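Long-range contact in 2-dehydropantoate 2-reductase (Porphyromonas gingivalis, PDB 2QYT), which probably catalyses the NADPH-dependent reduction of 2-dehydropantoate (ketopantoate) to (R)-pantoate in pantothenate biosynthesis: residues A51-R65 with S147-E159. Sequence-based numbering, arbitrary orientation. Where two conformers were deposited one is given.
Sequences AIRAAGGLRVVTPSR and SAPGLITLEADRE. With EDO (1,2-ethanediol), chain J.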
loop_
_atom_site.group_PDB
_atom_site.type_symbol
_atom_site.label_atom_id
_atom_site.label_comp_id
_atom_site.label_asym_id
_atom_site.label_seq_id
_atom_site.Cartn_x
_atom_site.Cartn_y
_atom_site.Cartn_z
ATOM N N ALA A 51 -5.482 21.215 10.459
ATOM C CA ALA A 51 -6.111 20.634 11.640
ATOM C C ALA A 51 -5.083 19.892 12.511
ATOM O O ALA A 51 -5.172 19.908 13.740
ATOM C CB ALA A 51 -7.210 19.676 11.239
ATOM N N ILE A 52 -4.150 19.203 11.870
ATOM C CA ILE A 52 -3.030 18.528 12.553
ATOM C C ILE A 52 -2.213 19.568 13.313
ATOM O O ILE A 52 -1.980 19.370 14.495
ATOM C CB ILE A 52 -2.159 17.766 11.565
ATOM C CG1 ILE A 52 -2.989 16.615 10.967
ATOM C CG2 ILE A 52 -0.889 17.219 12.212
ATOM C CD1 ILE A 52 -2.277 15.856 9.912
ATOM N N ARG A 53 -1.859 20.690 12.670
ATOM C CA ARG A 53 -1.014 21.685 13.358
ATOM C C ARG A 53 -1.754 22.295 14.548
ATOM O O ARG A 53 -1.141 22.587 15.574
ATOM C CB ARG A 53 -0.432 22.780 12.410
ATOM C CG ARG A 53 0.350 22.172 11.219
ATOM C CD ARG A 53 1.712 22.785 10.830
ATOM N NE ARG A 53 1.599 23.581 9.622
ATOM C CZ ARG A 53 2.501 23.724 8.646
ATOM N NH1 ARG A 53 3.699 23.138 8.647
ATOM N NH2 ARG A 53 2.166 24.506 7.636
ATOM N N ALA A 54 -3.053 22.528 14.395
ATOM C CA ALA A 54 -3.857 23.116 15.466
ATOM C C ALA A 54 -4.042 22.165 16.665
ATOM O O ALA A 54 -4.020 22.606 17.826
ATOM C CB ALA A 54 -5.222 23.587 14.918
ATOM N N ALA A 55 -4.233 20.874 16.386
ATOM C CA ALA A 55 -4.364 19.883 17.448
ATOM C C ALA A 55 -2.988 19.537 18.021
ATOM O O ALA A 55 -2.890 18.890 19.051
ATOM C CB ALA A 55 -5.063 18.610 16.948
ATOM N N GLY A 56 -1.926 19.979 17.363
ATOM C CA GLY A 56 -0.588 19.476 17.681
ATOM C C GLY A 56 -0.417 17.973 17.396
ATOM O O GLY A 56 0.500 17.329 17.931
ATOM N N GLY A 57 -1.260 17.374 16.560
ATOM C CA GLY A 57 -0.999 15.988 16.203
ATOM C C GLY A 57 -2.097 15.413 15.351
ATOM O O GLY A 57 -3.095 16.080 15.109
ATOM N N LEU A 58 -1.913 14.166 14.935
ATOM C CA LEU A 58 -2.921 13.448 14.173
ATOM C C LEU A 58 -3.683 12.530 15.118
ATOM O O LEU A 58 -3.079 11.738 15.858
ATOM C CB LEU A 58 -2.265 12.591 13.058
ATOM C CG LEU A 58 -3.166 11.679 12.210
ATOM C CD1 LEU A 58 -4.232 12.456 11.442
ATOM C CD2 LEU A 58 -2.290 10.874 11.240
ATOM N N ARG A 59 -5.006 12.636 15.068
ATOM C CA ARG A 59 -5.901 11.784 15.849
ATOM C C ARG A 59 -6.296 10.473 15.139
ATOM O O ARG A 59 -6.634 10.480 13.949
ATOM C CB ARG A 59 -7.157 12.556 16.274
ATOM C CG ARG A 59 -8.020 11.752 17.249
ATOM C CD ARG A 59 -9.198 12.578 17.709
ATOM N NE ARG A 59 -10.121 11.848 18.603
ATOM C CZ ARG A 59 -11.291 12.328 19.018
ATOM N NH1 ARG A 59 -11.686 13.549 18.627
ATOM N NH2 ARG A 59 -12.057 11.587 19.829
ATOM N N VAL A 60 -6.268 9.358 15.888
ATOM C CA VAL A 60 -6.639 8.054 15.357
ATOM C C VAL A 60 -7.659 7.395 16.304
ATOM O O VAL A 60 -7.428 7.310 17.525
ATOM C CB VAL A 60 -5.409 7.128 15.165
ATOM C CG1 VAL A 60 -5.852 5.798 14.563
ATOM C CG2 VAL A 60 -4.391 7.769 14.261
ATOM N N VAL A 61 -8.805 7.025 15.739
ATOM C CA VAL A 61 -9.863 6.314 16.460
ATOM C C VAL A 61 -10.088 4.936 15.845
ATOM O O VAL A 61 -10.137 4.765 14.635
ATOM C CB VAL A 61 -11.208 7.144 16.633
ATOM C CG1 VAL A 61 -10.958 8.505 17.274
ATOM C CG2 VAL A 61 -11.968 7.337 15.282
ATOM N N THR A 62 -10.260 3.932 16.706
ATOM C CA THR A 62 -10.463 2.575 16.246
ATOM C C THR A 62 -11.554 2.042 17.171
ATOM O O THR A 62 -12.033 2.777 18.052
ATOM C CB THR A 62 -9.132 1.719 16.313
ATOM O OG1 THR A 62 -8.940 1.254 17.637
ATOM C CG2 THR A 62 -7.847 2.528 15.917
ATOM N N PRO A 63 -11.982 0.793 16.977
ATOM C CA PRO A 63 -12.933 0.315 17.963
ATOM C C PRO A 63 -12.469 0.406 19.444
ATOM O O PRO A 63 -13.313 0.628 20.351
ATOM C CB PRO A 63 -13.217 -1.152 17.538
ATOM C CG PRO A 63 -12.892 -1.235 16.092
ATOM C CD PRO A 63 -11.710 -0.192 15.911
ATOM N N SER A 64 -11.178 0.186 19.688
ATOM C CA SER A 64 -10.668 0.063 21.050
ATOM C C SER A 64 -9.724 1.174 21.436
ATOM O O SER A 64 -9.364 1.270 22.601
ATOM C CB SER A 64 -9.968 -1.296 21.251
ATOM O OG SER A 64 -8.730 -1.358 20.507
ATOM N N ARG A 65 -9.336 2.045 20.492
ATOM C CA ARG A 65 -8.344 3.080 20.765
ATOM C C ARG A 65 -8.798 4.484 20.362
ATOM O O ARG A 65 -9.586 4.654 19.454
ATOM C CB ARG A 65 -6.976 2.759 20.055
ATOM C CG ARG A 65 -6.262 1.509 20.630
ATOM C CD ARG A 65 -5.020 1.190 19.838
ATOM N NE ARG A 65 -5.368 0.598 18.560
ATOM C CZ ARG A 65 -4.594 0.608 17.475
ATOM N NH1 ARG A 65 -5.029 0.026 16.352
ATOM N NH2 ARG A 65 -3.396 1.158 17.521
ATOM N N SER A 147 -11.092 10.380 7.934
ATOM C CA SER A 147 -12.537 10.653 7.952
ATOM C C SER A 147 -12.904 12.125 8.254
ATOM O O SER A 147 -14.067 12.494 8.175
ATOM C CB SER A 147 -13.274 9.709 8.924
ATOM O OG SER A 147 -12.772 9.902 10.244
ATOM N N ALA A 148 -11.906 12.941 8.612
ATOM C CA ALA A 148 -12.116 14.369 8.878
ATOM C C ALA A 148 -10.727 15.042 8.862
ATOM O O ALA A 148 -9.705 14.365 8.971
ATOM C CB ALA A 148 -12.841 14.609 10.212
ATOM N N PRO A 149 -10.681 16.370 8.620
ATOM C CA PRO A 149 -9.385 17.002 8.738
ATOM C C PRO A 149 -8.744 16.616 10.078
ATOM O O PRO A 149 -9.351 16.758 11.131
ATOM C CB PRO A 149 -9.732 18.483 8.661
ATOM C CG PRO A 149 -10.919 18.520 7.742
ATOM C CD PRO A 149 -11.722 17.325 8.169
ATOM N N GLY A 150 -7.538 16.068 10.025
ATOM C CA GLY A 150 -6.811 15.669 11.223
ATOM C C GLY A 150 -7.237 14.385 11.903
ATOM O O GLY A 150 -6.818 14.131 13.050
ATOM N N LEU A 151 -8.048 13.565 11.224
ATOM C CA LEU A 151 -8.605 12.372 11.886
ATOM C C LEU A 151 -8.562 11.153 11.000
ATOM O O LEU A 151 -9.067 11.181 9.879
ATOM C CB LEU A 151 -10.055 12.629 12.356
ATOM C CG LEU A 151 -10.782 11.445 13.052
ATOM C CD1 LEU A 151 -10.168 11.154 14.462
ATOM C CD2 LEU A 151 -12.329 11.593 13.152
ATOM N N ILE A 152 -7.990 10.078 11.521
ATOM C CA ILE A 152 -8.040 8.767 10.897
ATOM C C ILE A 152 -8.983 7.878 11.711
ATOM O O ILE A 152 -8.927 7.839 12.967
ATOM C CB ILE A 152 -6.628 8.070 10.855
ATOM C CG1 ILE A 152 -5.551 9.026 10.275
ATOM C CG2 ILE A 152 -6.655 6.819 10.037
ATOM C CD1 ILE A 152 -5.965 9.684 8.909
ATOM N N THR A 153 -9.830 7.150 10.994
ATOM C CA THR A 153 -10.685 6.161 11.607
ATOM C C THR A 153 -10.346 4.780 11.031
ATOM O O THR A 153 -10.249 4.622 9.803
ATOM C CB THR A 153 -12.163 6.460 11.279
ATOM O OG1 THR A 153 -12.453 7.780 11.775
ATOM C CG2 THR A 153 -13.115 5.415 11.902
ATOM N N LEU A 154 -10.130 3.820 11.922
ATOM C CA LEU A 154 -10.077 2.416 11.561
ATOM C C LEU A 154 -11.354 1.746 11.910
ATOM O O LEU A 154 -11.880 1.862 13.034
ATOM C CB LEU A 154 -8.956 1.667 12.272
ATOM C CG LEU A 154 -7.528 1.775 11.757
ATOM C CD1 LEU A 154 -7.066 3.203 11.830
ATOM C CD2 LEU A 154 -6.619 0.836 12.603
ATOM N N GLU A 155 -11.864 0.973 10.973
ATOM C CA GLU A 155 -13.094 0.341 11.289
ATOM C C GLU A 155 -12.819 -0.989 11.977
ATOM O O GLU A 155 -13.716 -1.610 12.506
ATOM C CB GLU A 155 -13.982 0.241 10.050
ATOM C CG GLU A 155 -13.454 -0.601 8.986
ATOM C CD GLU A 155 -14.453 -0.721 7.843
ATOM O OE1 GLU A 155 -14.728 0.324 7.183
ATOM O OE2 GLU A 155 -14.934 -1.853 7.625
ATOM N N ALA A 156 -11.556 -1.408 11.977
ATOM C CA ALA A 156 -11.169 -2.597 12.737
ATOM C C ALA A 156 -9.744 -2.357 13.205
ATOM O O ALA A 156 -8.983 -1.699 12.517
ATOM C CB ALA A 156 -11.262 -3.854 11.904
ATOM N N ASP A 157 -9.390 -2.895 14.364
ATOM C CA ASP A 157 -8.023 -2.778 14.857
ATOM C C ASP A 157 -6.936 -3.518 14.059
ATOM O O ASP A 157 -5.805 -3.022 13.965
ATOM C CB ASP A 157 -7.955 -3.210 16.313
ATOM C CG ASP A 157 -8.275 -2.109 17.236
ATOM O OD1 ASP A 157 -7.538 -1.095 17.260
ATOM O OD2 ASP A 157 -9.288 -2.240 17.916
ATOM N N ARG A 158 -7.286 -4.660 13.494
ATOM C CA ARG A 158 -6.387 -5.542 12.735
ATOM C C ARG A 158 -5.678 -4.804 11.607
ATOM O O ARG A 158 -6.352 -4.083 10.839
ATOM C CB ARG A 158 -7.193 -6.641 12.031
ATOM C CG ARG A 158 -7.790 -7.725 12.879
ATOM C CD ARG A 158 -8.689 -8.650 12.042
ATOM N NE ARG A 158 -9.948 -8.048 11.578
ATOM C CZ ARG A 158 -11.000 -7.780 12.348
ATOM N NH1 ARG A 158 -10.972 -8.031 13.647
ATOM N NH2 ARG A 158 -12.088 -7.238 11.815
ATOM N N GLU A 159 -4.372 -5.038 11.466
ATOM C CA GLU A 159 -3.588 -4.598 10.312
ATOM C C GLU A 159 -2.374 -5.506 10.058
ATOM O O GLU A 159 -1.872 -6.166 10.975
ATOM C CB GLU A 159 -3.235 -3.111 10.366
ATOM C CG GLU A 159 -2.238 -2.633 11.448
ATOM C CD GLU A 159 -0.809 -3.191 11.328
ATOM O OE1 GLU A 159 -0.205 -3.390 12.396
ATOM O OE2 GLU A 159 -0.284 -3.445 10.216
HETATM C C1 EDO J . -3.212 -4.333 15.454
HETATM O O1 EDO J . -3.466 -2.940 15.388
HETATM C C2 EDO J . -1.985 -4.694 14.650
HETATM O O2 EDO J . -2.485 -5.509 13.583
HETATM O O HOH W 1 -5.859 16.055 14.874
#
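Strands 58-61 and 151-154 run parallel, their axes 4.7 Å apart at closest approach, joined by four backbone hydrogen bonds: Arg59 N to Gly150 O, Ile152 N to Arg59 O, Val61 N to Ile152 O and Leu154 N to Val61 O. On one face, Ile152 CG1 packs 3.9 Å from Leu58 CD1, and Val60 CG1 meets Leu154 CD1. This face turns toward helix 18-33 and the loop at Leu16. On the other face, Leu151 CD1 lies 3.6 Å from Arg59 CG, alongside the extended arginine chain, whose guanidinium pairs with Asp66. The Val61 side chain crosses Leu151 at about a right angle, CG1 against the same CD1 methyl.

Past the strands, Asp157 holds the turn at 62-65. Its OD1 accepts three bonds. Thr62 OG1 meets it at 2.8 Å, on the syn side but tilted 32° out of the carboxylate plane. Arg65 NE and NH1 grip it side-on, with OD1 at the guanidinium edge and in its plane. NH1 at 2.9 Å takes the anti lone pair. Ser64 OG reaches Asp157 OD2 from above the carboxylate plane. Thr62 OG1 also accepts from Ser64 N and Arg65 N, forming an ST turn and an ST motif. The arrangement is a parallel pair in the mixed sheet accompanying the five-stranded parallel sheet of the Rossmann-type N-terminal region, consistent with the NADPH-binding part of ketopantoate reductases.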